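PDB 6IJ1: prenylcyclase from Actinoplanes teichomyceticus, which probably cyclises or transfers a prenyl (isoprenoid) group. Local coordinates for residues W31-L36 / F325-T330; G127-Y132 / V158-A163; D151-G156 / L291-P296. All blocks are in the same frame, centred on the assembly; numbering follows the deposited sequence.

Overall arrangement
Contacts 1 and 2 are buried packing of a loop against the start of a helix, on opposite sides of the chain's centre, each about 11 to 12 Å from it. Contact 1 joins the N-terminal part of the chain to its last helix through a carboxylate that takes backbone amides, whereas contact 2 is mainly apolar around one threonine hydroxyl. Contact 3 lies further out, is partly buried, and joins a turn to the chain that follows strand 291-292 through backbone carbonyls and an indole. Contacts 2 and 3 adjoin, Y132 meeting W153, and 151-156 leads into the helix that carries 158-163. Contact 3 also touches contact 1, where L36 and Y34 pack on M293 and L291.

Contact 1 (W31-L36 / F325-T330); sequences WVDYDL and FGLHTT
The carboxylate of D33 clasps the start of a helix: a buried contact in which the loop between helices 10-23 and 42-52 meets the N-terminus of the last helix, 327-341. CG of D33 is anti to the backbone N (chi1 -151°), which brings it up to 325-330; the two oxygens divide between the approach to the helix and its first turn. D33 OD1 accepts F325 N at 2.8 Å on the syn side, somewhat out of the carboxylate plane, in a fairly straight bond of 166°, and also takes Y34 N from above that plane. D33 OD2 receives H328 N nearly along its C-O axis at 3.1 Å and a weak bond from L327 N. G326, at the N-cap position, has no side chain, and D33, remote in sequence, supplies the acceptors for the first-turn amides. A helix start placed here would probably favour negative charge on the carboxylate. F325 and D33 slide past each other in opposite directions, ring and carboxylate planes 34° apart, with F325 CD2 3.6 Å from D33 OD1. L327 crosses W31 at about a right angle, its CD1 lying 3.7 Å from W31 CB and 3.3 Å from V32 O. Y34 OH stands 4.0 Å above one face of the H328 imidazole, toward the rim; the hydroxyl is hydrogen-bonded to A289 O. Y47 of helix 42-52 stacks on the H328 ring, which W43 and W195 also meet. Helix 10-23 lies against L327 through F20 and L21, and L21 O takes W31 NE1, so the last helix and the first are tied to the same loop.

Contact 2 (G127-Y132 / V158-A163); sequences GLVSTY and VCVTAA
G127 O and L128 begin the contact against T161, where a loop packs on the N-terminal turns of helix 158-164. L128 crosses T161 at about a right angle, its CD2 lying 3.9 Å from T161 CG2, while its other methyl, CD1, reaches V158 CG2 at 4.2 Å. The next residue supplies the polar link, a helical threonine hydroxyl receiving a loop amide: V129 N donates to T161 OG1 at 2.9 Å in an almost straight bond of 175°. That hydroxyl, anti to its own carbonyl carbon (chi1 -54°), is also hydrogen-bonded to H157 O, one turn back along the chain. An alanine in place of T161 would probably leave the V129 amide without this acceptor and open a gap beside L128 CD2. The side chain of V129 crosses V160 at about a right angle, CG1 to CG1 at 4.2 Å. Beyond this apolar pair, T131 sets OG1 3.3 Å from V160 CG2, and this oxygen is tied by hydrogen bonds to H157 ND1 and W194 NE1. Helix 173-182 covers V129 and T161 through V176, helix 91-104 touches V129 and V160 through A91 and D92, and helix 198-209 packs on C159 and A162.

Contact 3 (D151-G156 / L291-P296); sequences DGWCGG and LRMVLP
A type I turn from G152 to G155 directs two successive amides at P296 O: W153 N donates at 3.2 Å, and G152 N adds a weak bond at 2.8 Å. The fit is tight at G152, since a CB there would stand only 2.8 Å from P296 O, a clash that glycine avoids. W153 then carries most of the side-chain contact. Its CG stands anti to the carbonyl carbon, beside the backbone N (chi1 -77°), and the indole and the proline lie side by side, pointing the same way. P296 CA sits over one face of the five-membered ring of W153, 3.5 Å from its centroid, in a CH-pi contact 18° off the normal. Over the same face but toward the rim, P296 CG is 3.8 Å from W153 CE2. At the edge, W153 NE1 donates to V294 O at 2.7 Å; the acceptor lies near the indole plane, while the N-H comes from above the carbonyl plane. M293, the central residue of an inverse gamma turn, is bent at its second and third torsions and brings its methyl CE 3.8 Å from W153 CZ2. Y132, W150 and W194 also meet the indole, the last two edge-to-face, and G152 O accepts H157 NE2. Chemically, W153 is anchored at both ends, by its amide on P296 O and its indole N-H on V294 O, with the proline laid on the ring between them. Two carbonyls of the loop after strand 291-292 are thereby paired, and the indole is likely to have little freedom to turn.

Contact 1 (W31-L36 / F325-T330)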
loop_
_atom_site.group_PDB
_atom_site.type_symbol
_atom_site.label_atom_id
_atom_site.label_comp_id
_atom_site.label_asym_id
_atom_site.label_seq_id
_atom_site.Cartn_x
_atom_site.Cartn_y
_atom_site.Cartn_z
ATOM N N TRP A 31 -12.119 -0.973 9.917
ATOM C CA TRP A 31 -12.295 -1.802 8.727
ATOM C C TRP A 31 -11.349 -2.986 8.835
ATOM O O TRP A 31 -10.218 -2.868 9.333
ATOM C CB TRP A 31 -11.986 -1.036 7.452
ATOM C CG TRP A 31 -12.957 0.033 7.151
ATOM C CD1 TRP A 31 -14.146 -0.115 6.506
ATOM C CD2 TRP A 31 -12.842 1.440 7.467
ATOM N NE1 TRP A 31 -14.792 1.104 6.380
ATOM C CE2 TRP A 31 -14.010 2.077 6.966
ATOM C CE3 TRP A 31 -11.857 2.235 8.097
ATOM C CZ2 TRP A 31 -14.255 3.478 7.119
ATOM C CZ3 TRP A 31 -12.091 3.617 8.234
ATOM C CH2 TRP A 31 -13.270 4.221 7.742
ATOM N N VAL A 32 -11.792 -4.142 8.315
ATOM C CA VAL A 32 -10.928 -5.325 8.271
ATOM C C VAL A 32 -10.959 -5.919 6.858
ATOM O O VAL A 32 -11.940 -5.783 6.119
ATOM C CB VAL A 32 -11.295 -6.422 9.296
ATOM C CG1 VAL A 32 -11.360 -5.785 10.744
ATOM C CG2 VAL A 32 -12.648 -7.079 8.949
ATOM N N ASP A 33 -9.855 -6.525 6.469
ATOM C CA ASP A 33 -9.816 -7.187 5.164
ATOM C C ASP A 33 -8.709 -8.227 5.191
ATOM O O ASP A 33 -7.894 -8.287 6.106
ATOM C CB ASP A 33 -9.598 -6.186 4.022
ATOM C CG ASP A 33 -10.223 -6.619 2.692
ATOM O OD1 ASP A 33 -10.583 -7.799 2.561
ATOM O OD2 ASP A 33 -10.278 -5.735 1.784
ATOM N N TYR A 34 -8.673 -9.044 4.134
ATOM C CA TYR A 34 -7.782 -10.197 4.003
ATOM C C TYR A 34 -8.208 -11.318 4.950
ATOM O O TYR A 34 -9.087 -11.144 5.800
ATOM C CB TYR A 34 -6.275 -9.832 4.131
ATOM C CG TYR A 34 -5.780 -9.036 2.945
ATOM C CD1 TYR A 34 -5.899 -7.653 2.922
ATOM C CD2 TYR A 34 -5.248 -9.686 1.857
ATOM C CE1 TYR A 34 -5.460 -6.914 1.802
ATOM C CE2 TYR A 34 -4.815 -8.952 0.704
ATOM C CZ TYR A 34 -4.921 -7.597 0.726
ATOM O OH TYR A 34 -4.522 -6.846 -0.382
ATOM N N ASP A 35 -7.623 -12.477 4.750
ATOM C CA ASP A 35 -8.017 -13.647 5.531
ATOM C C ASP A 35 -6.835 -14.533 5.801
ATOM O O ASP A 35 -7.029 -15.728 6.043
ATOM C CB ASP A 35 -9.135 -14.396 4.711
ATOM C CG ASP A 35 -9.800 -15.508 5.461
ATOM O OD1 ASP A 35 -10.202 -15.286 6.645
ATOM O OD2 ASP A 35 -9.957 -16.596 4.820
ATOM N N LEU A 36 -5.622 -14.021 5.766
ATOM C CA LEU A 36 -4.425 -14.852 5.895
ATOM C C LEU A 36 -4.403 -15.634 7.193
ATOM O O LEU A 36 -4.008 -16.807 7.206
ATOM C CB LEU A 36 -3.187 -13.971 5.842
ATOM C CG LEU A 36 -3.060 -13.432 4.411
ATOM C CD1 LEU A 36 -2.169 -12.231 4.456
ATOM C CD2 LEU A 36 -2.507 -14.492 3.498
ATOM N N PHE A 325 -12.583 -9.026 1.055
ATOM C CA PHE A 325 -13.814 -8.244 1.102
ATOM C C PHE A 325 -13.794 -7.046 0.172
ATOM O O PHE A 325 -14.767 -6.279 0.135
ATOM C CB PHE A 325 -14.078 -7.841 2.566
ATOM C CG PHE A 325 -14.211 -9.033 3.436
ATOM C CD1 PHE A 325 -15.259 -9.875 3.250
ATOM C CD2 PHE A 325 -13.242 -9.321 4.363
ATOM C CE1 PHE A 325 -15.361 -11.027 4.090
ATOM C CE2 PHE A 325 -13.314 -10.464 5.184
ATOM C CZ PHE A 325 -14.380 -11.305 5.030
ATOM N N GLY A 326 -12.697 -6.865 -0.605
ATOM C CA GLY A 326 -12.633 -5.809 -1.602
ATOM C C GLY A 326 -12.397 -4.417 -1.051
ATOM O O GLY A 326 -12.450 -3.445 -1.823
ATOM N N LEU A 327 -12.055 -4.307 0.238
ATOM C CA LEU A 327 -11.894 -2.944 0.783
ATOM C C LEU A 327 -10.574 -2.339 0.300
ATOM O O LEU A 327 -10.518 -1.150 -0.050
ATOM C CB LEU A 327 -11.920 -2.913 2.322
ATOM C CG LEU A 327 -13.038 -3.631 3.076
ATOM C CD1 LEU A 327 -13.020 -3.080 4.542
ATOM C CD2 LEU A 327 -14.379 -3.440 2.481
ATOM N N HIS A 328 -9.494 -3.134 0.279
ATOM C CA HIS A 328 -8.221 -2.564 -0.138
ATOM C C HIS A 328 -8.279 -2.133 -1.584
ATOM O O HIS A 328 -7.865 -1.029 -1.933
ATOM C CB HIS A 328 -7.120 -3.612 0.110
ATOM C CG HIS A 328 -5.730 -3.067 0.050
ATOM N ND1 HIS A 328 -5.188 -2.564 -1.104
ATOM C CD2 HIS A 328 -4.790 -2.925 1.014
ATOM C CE1 HIS A 328 -3.961 -2.141 -0.860
ATOM N NE2 HIS A 328 -3.687 -2.336 0.429
ATOM N N THR A 329 -8.843 -2.982 -2.438
ATOM C CA THR A 329 -8.960 -2.613 -3.864
ATOM C C THR A 329 -9.800 -1.369 -4.027
ATOM O O THR A 329 -9.434 -0.449 -4.753
ATOM C CB THR A 329 -9.603 -3.766 -4.675
ATOM O OG1 THR A 329 -8.796 -4.939 -4.619
ATOM C CG2 THR A 329 -9.795 -3.369 -6.168
ATOM N N THR A 330 -10.946 -1.310 -3.361
ATOM C CA THR A 330 -11.828 -0.169 -3.559
ATOM C C THR A 330 -11.168 1.112 -3.072
ATOM O O THR A 330 -11.267 2.138 -3.757
ATOM C CB THR A 330 -13.142 -0.450 -2.818
ATOM O OG1 THR A 330 -13.742 -1.594 -3.400
ATOM C CG2 THR A 330 -14.094 0.761 -2.950
#

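Contact 2 (G127-Y132 / V158-A163)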
loop_
_atom_site.group_PDB
_atom_site.type_symbol
_atom_site.label_atom_id
_atom_site.label_comp_id
_atom_site.label_asym_id
_atom_site.label_seq_id
_atom_site.Cartn_x
_atom_site.Cartn_y
_atom_site.Cartn_z
ATOM N N GLY A 127 19.754 2.092 2.686
ATOM C CA GLY A 127 18.667 3.047 2.581
ATOM C C GLY A 127 17.302 2.418 2.469
ATOM O O GLY A 127 16.314 3.105 2.705
ATOM N N LEU A 128 17.225 1.132 2.136
ATOM C CA LEU A 128 15.911 0.490 2.142
ATOM C C LEU A 128 15.417 0.200 3.549
ATOM O O LEU A 128 16.182 0.078 4.519
ATOM C CB LEU A 128 15.946 -0.808 1.361
ATOM C CG LEU A 128 16.350 -0.593 -0.107
ATOM C CD1 LEU A 128 16.305 -1.967 -0.808
ATOM C CD2 LEU A 128 15.479 0.431 -0.825
ATOM N N VAL A 129 14.094 0.096 3.663
ATOM C CA VAL A 129 13.390 -0.173 4.900
ATOM C C VAL A 129 12.879 -1.605 4.873
ATOM O O VAL A 129 12.258 -2.020 3.885
ATOM C CB VAL A 129 12.222 0.805 5.077
ATOM C CG1 VAL A 129 11.504 0.573 6.365
ATOM C CG2 VAL A 129 12.732 2.282 5.039
ATOM N N SER A 130 13.179 -2.366 5.926
ATOM C CA SER A 130 12.649 -3.714 6.002
ATOM C C SER A 130 11.264 -3.705 6.628
ATOM O O SER A 130 10.910 -2.836 7.417
ATOM C CB SER A 130 13.547 -4.645 6.829
ATOM O OG SER A 130 13.675 -4.177 8.176
ATOM N N THR A 131 10.493 -4.785 6.361
ATOM C CA THR A 131 9.189 -4.860 7.005
ATOM C C THR A 131 9.310 -5.186 8.505
ATOM O O THR A 131 8.501 -4.712 9.331
ATOM C CB THR A 131 8.361 -5.935 6.275
ATOM O OG1 THR A 131 8.199 -5.514 4.924
ATOM C CG2 THR A 131 6.981 -6.087 6.881
ATOM N N TYR A 132 10.250 -6.059 8.842
ATOM C CA TYR A 132 10.466 -6.494 10.206
ATOM C C TYR A 132 11.943 -6.325 10.565
ATOM O O TYR A 132 12.816 -6.282 9.702
ATOM C CB TYR A 132 10.105 -8.010 10.362
ATOM C CG TYR A 132 8.667 -8.338 10.041
ATOM C CD1 TYR A 132 7.658 -8.138 10.963
ATOM C CD2 TYR A 132 8.352 -8.893 8.775
ATOM C CE1 TYR A 132 6.360 -8.469 10.608
ATOM C CE2 TYR A 132 7.045 -9.239 8.463
ATOM C CZ TYR A 132 6.090 -9.015 9.394
ATOM O OH TYR A 132 4.812 -9.381 8.974
ATOM N N VAL A 158 11.442 -2.901 -1.239
ATOM C CA VAL A 158 11.269 -1.665 -1.998
ATOM C C VAL A 158 9.830 -1.138 -1.885
ATOM O O VAL A 158 9.612 0.080 -1.885
ATOM C CB VAL A 158 11.686 -1.882 -3.464
ATOM C CG1 VAL A 158 11.392 -0.649 -4.308
ATOM C CG2 VAL A 158 13.167 -2.190 -3.557
ATOM N N CYS A 159 8.817 -2.021 -1.793
ATOM C CA CYS A 159 7.431 -1.535 -1.651
ATOM C C CYS A 159 7.181 -0.819 -0.325
ATOM O O CYS A 159 6.499 0.205 -0.294
ATOM C CB CYS A 159 6.459 -2.749 -1.802
ATOM S SG CYS A 159 6.971 -4.229 -0.807
ATOM N N VAL A 160 7.753 -1.344 0.764
ATOM C CA VAL A 160 7.618 -0.681 2.063
ATOM C C VAL A 160 8.409 0.607 2.047
ATOM O O VAL A 160 7.937 1.642 2.537
ATOM C CB VAL A 160 8.111 -1.647 3.149
ATOM C CG1 VAL A 160 8.106 -0.947 4.508
ATOM C CG2 VAL A 160 7.205 -2.932 3.147
ATOM N N THR A 161 9.615 0.564 1.464
ATOM C CA THR A 161 10.418 1.793 1.365
ATOM C C THR A 161 9.668 2.836 0.568
ATOM O O THR A 161 9.633 4.023 0.947
ATOM C CB THR A 161 11.734 1.483 0.694
ATOM O OG1 THR A 161 12.387 0.416 1.373
ATOM C CG2 THR A 161 12.670 2.713 0.666
ATOM N N ALA A 162 9.043 2.423 -0.541
ATOM C CA ALA A 162 8.303 3.373 -1.371
ATOM C C ALA A 162 7.201 4.058 -0.594
ATOM O O ALA A 162 6.968 5.248 -0.794
ATOM C CB ALA A 162 7.713 2.621 -2.589
ATOM N N ALA A 163 6.509 3.337 0.286
ATOM C CA ALA A 163 5.444 3.929 1.096
ATOM C C ALA A 163 6.011 4.854 2.153
ATOM O O ALA A 163 5.584 6.026 2.244
ATOM C CB ALA A 163 4.628 2.802 1.767
#

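Contact 3 (D151-G156 / L291-P296)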
loop_
_atom_site.group_PDB
_atom_site.type_symbol
_atom_site.label_atom_id
_atom_site.label_comp_id
_atom_site.label_asym_id
_atom_site.label_seq_id
_atom_site.Cartn_x
_atom_site.Cartn_y
_atom_site.Cartn_z
ATOM N N ASP A 151 15.445 -14.178 7.189
ATOM C CA ASP A 151 16.237 -13.111 6.592
ATOM C C ASP A 151 15.545 -12.422 5.408
ATOM O O ASP A 151 15.853 -11.255 5.132
ATOM C CB ASP A 151 17.591 -13.617 6.085
ATOM C CG ASP A 151 18.563 -13.985 7.208
ATOM O OD1 ASP A 151 18.247 -13.854 8.427
ATOM O OD2 ASP A 151 19.665 -14.443 6.813
ATOM N N GLY A 152 14.683 -13.121 4.649
ATOM C CA GLY A 152 13.934 -12.441 3.592
ATOM C C GLY A 152 13.058 -11.347 4.180
ATOM O O GLY A 152 13.022 -10.215 3.670
ATOM N N TRP A 153 12.332 -11.676 5.256
ATOM C CA TRP A 153 11.385 -10.775 5.897
ATOM C C TRP A 153 12.072 -9.616 6.595
ATOM O O TRP A 153 11.422 -8.582 6.839
ATOM C CB TRP A 153 10.495 -11.548 6.887
ATOM C CG TRP A 153 9.419 -12.335 6.218
ATOM C CD1 TRP A 153 9.350 -12.672 4.903
ATOM C CD2 TRP A 153 8.275 -12.843 6.848
ATOM N NE1 TRP A 153 8.168 -13.394 4.680
ATOM C CE2 TRP A 153 7.500 -13.502 5.848
ATOM C CE3 TRP A 153 7.786 -12.773 8.151
ATOM C CZ2 TRP A 153 6.269 -14.097 6.131
ATOM C CZ3 TRP A 153 6.545 -13.376 8.434
ATOM C CH2 TRP A 153 5.821 -14.034 7.417
ATOM N N CYS A 154 13.360 -9.752 6.901
ATOM C CA CYS A 154 14.093 -8.694 7.592
ATOM C C CYS A 154 15.026 -7.958 6.673
ATOM O O CYS A 154 15.756 -7.073 7.151
ATOM C CB CYS A 154 14.863 -9.300 8.782
ATOM S SG CYS A 154 13.757 -9.969 10.009
ATOM N N GLY A 155 14.977 -8.231 5.340
ATOM C CA GLY A 155 15.735 -7.495 4.358
ATOM C C GLY A 155 14.997 -6.253 3.906
ATOM O O GLY A 155 13.823 -6.078 4.237
ATOM N N GLY A 156 15.713 -5.424 3.164
ATOM C CA GLY A 156 15.111 -4.200 2.637
ATOM C C GLY A 156 14.043 -4.541 1.611
ATOM O O GLY A 156 14.260 -5.338 0.703
ATOM N N LEU A 291 -1.542 -9.919 -2.904
ATOM C CA LEU A 291 -0.420 -9.837 -1.973
ATOM C C LEU A 291 0.262 -11.190 -1.990
ATOM O O LEU A 291 -0.390 -12.213 -1.759
ATOM C CB LEU A 291 -0.980 -9.508 -0.581
ATOM C CG LEU A 291 -0.135 -9.055 0.594
ATOM C CD1 LEU A 291 -1.128 -8.835 1.717
ATOM C CD2 LEU A 291 0.772 -10.216 0.909
ATOM N N ARG A 292 1.563 -11.221 -2.230
ATOM C CA ARG A 292 2.267 -12.507 -2.156
ATOM C C ARG A 292 2.955 -12.610 -0.803
ATOM O O ARG A 292 3.798 -11.756 -0.457
ATOM C CB ARG A 292 3.230 -12.687 -3.315
ATOM C CG ARG A 292 4.300 -11.622 -3.469
ATOM C CD ARG A 292 5.106 -11.836 -4.755
ATOM N NE ARG A 292 6.167 -10.851 -4.893
ATOM C CZ ARG A 292 6.869 -10.669 -5.997
ATOM N NH1 ARG A 292 6.683 -11.469 -7.077
ATOM N NH2 ARG A 292 7.775 -9.699 -6.075
ATOM N N MET A 293 2.559 -13.615 -0.030
ATOM C CA MET A 293 3.174 -13.844 1.283
ATOM C C MET A 293 4.500 -14.577 1.061
ATOM O O MET A 293 4.593 -15.817 1.101
ATOM C CB MET A 293 2.224 -14.632 2.196
ATOM C CG MET A 293 1.092 -13.844 2.783
ATOM S SD MET A 293 1.721 -12.458 3.764
ATOM C CE MET A 293 2.761 -13.344 4.894
ATOM N N VAL A 294 5.540 -13.788 0.767
ATOM C CA VAL A 294 6.849 -14.355 0.468
ATOM C C VAL A 294 7.295 -15.243 1.618
ATOM O O VAL A 294 7.055 -14.967 2.796
ATOM C CB VAL A 294 7.868 -13.214 0.277
ATOM C CG1 VAL A 294 9.240 -13.764 -0.250
ATOM C CG2 VAL A 294 7.364 -12.205 -0.775
ATOM N N LEU A 295 7.987 -16.318 1.265
ATOM C CA LEU A 295 8.452 -17.186 2.330
ATOM C C LEU A 295 9.521 -16.455 3.133
ATOM O O LEU A 295 10.302 -15.719 2.558
ATOM C CB LEU A 295 9.012 -18.497 1.764
ATOM C CG LEU A 295 7.877 -19.382 1.171
ATOM C CD1 LEU A 295 8.511 -20.366 0.202
ATOM C CD2 LEU A 295 6.993 -19.999 2.231
ATOM N N PRO A 296 9.599 -16.708 4.441
ATOM C CA PRO A 296 10.474 -15.898 5.322
ATOM C C PRO A 296 11.942 -15.885 4.940
ATOM O O PRO A 296 12.638 -14.883 5.204
ATOM C CB PRO A 296 10.283 -16.552 6.687
ATOM C CG PRO A 296 8.834 -17.014 6.630
ATOM C CD PRO A 296 8.589 -17.439 5.212
#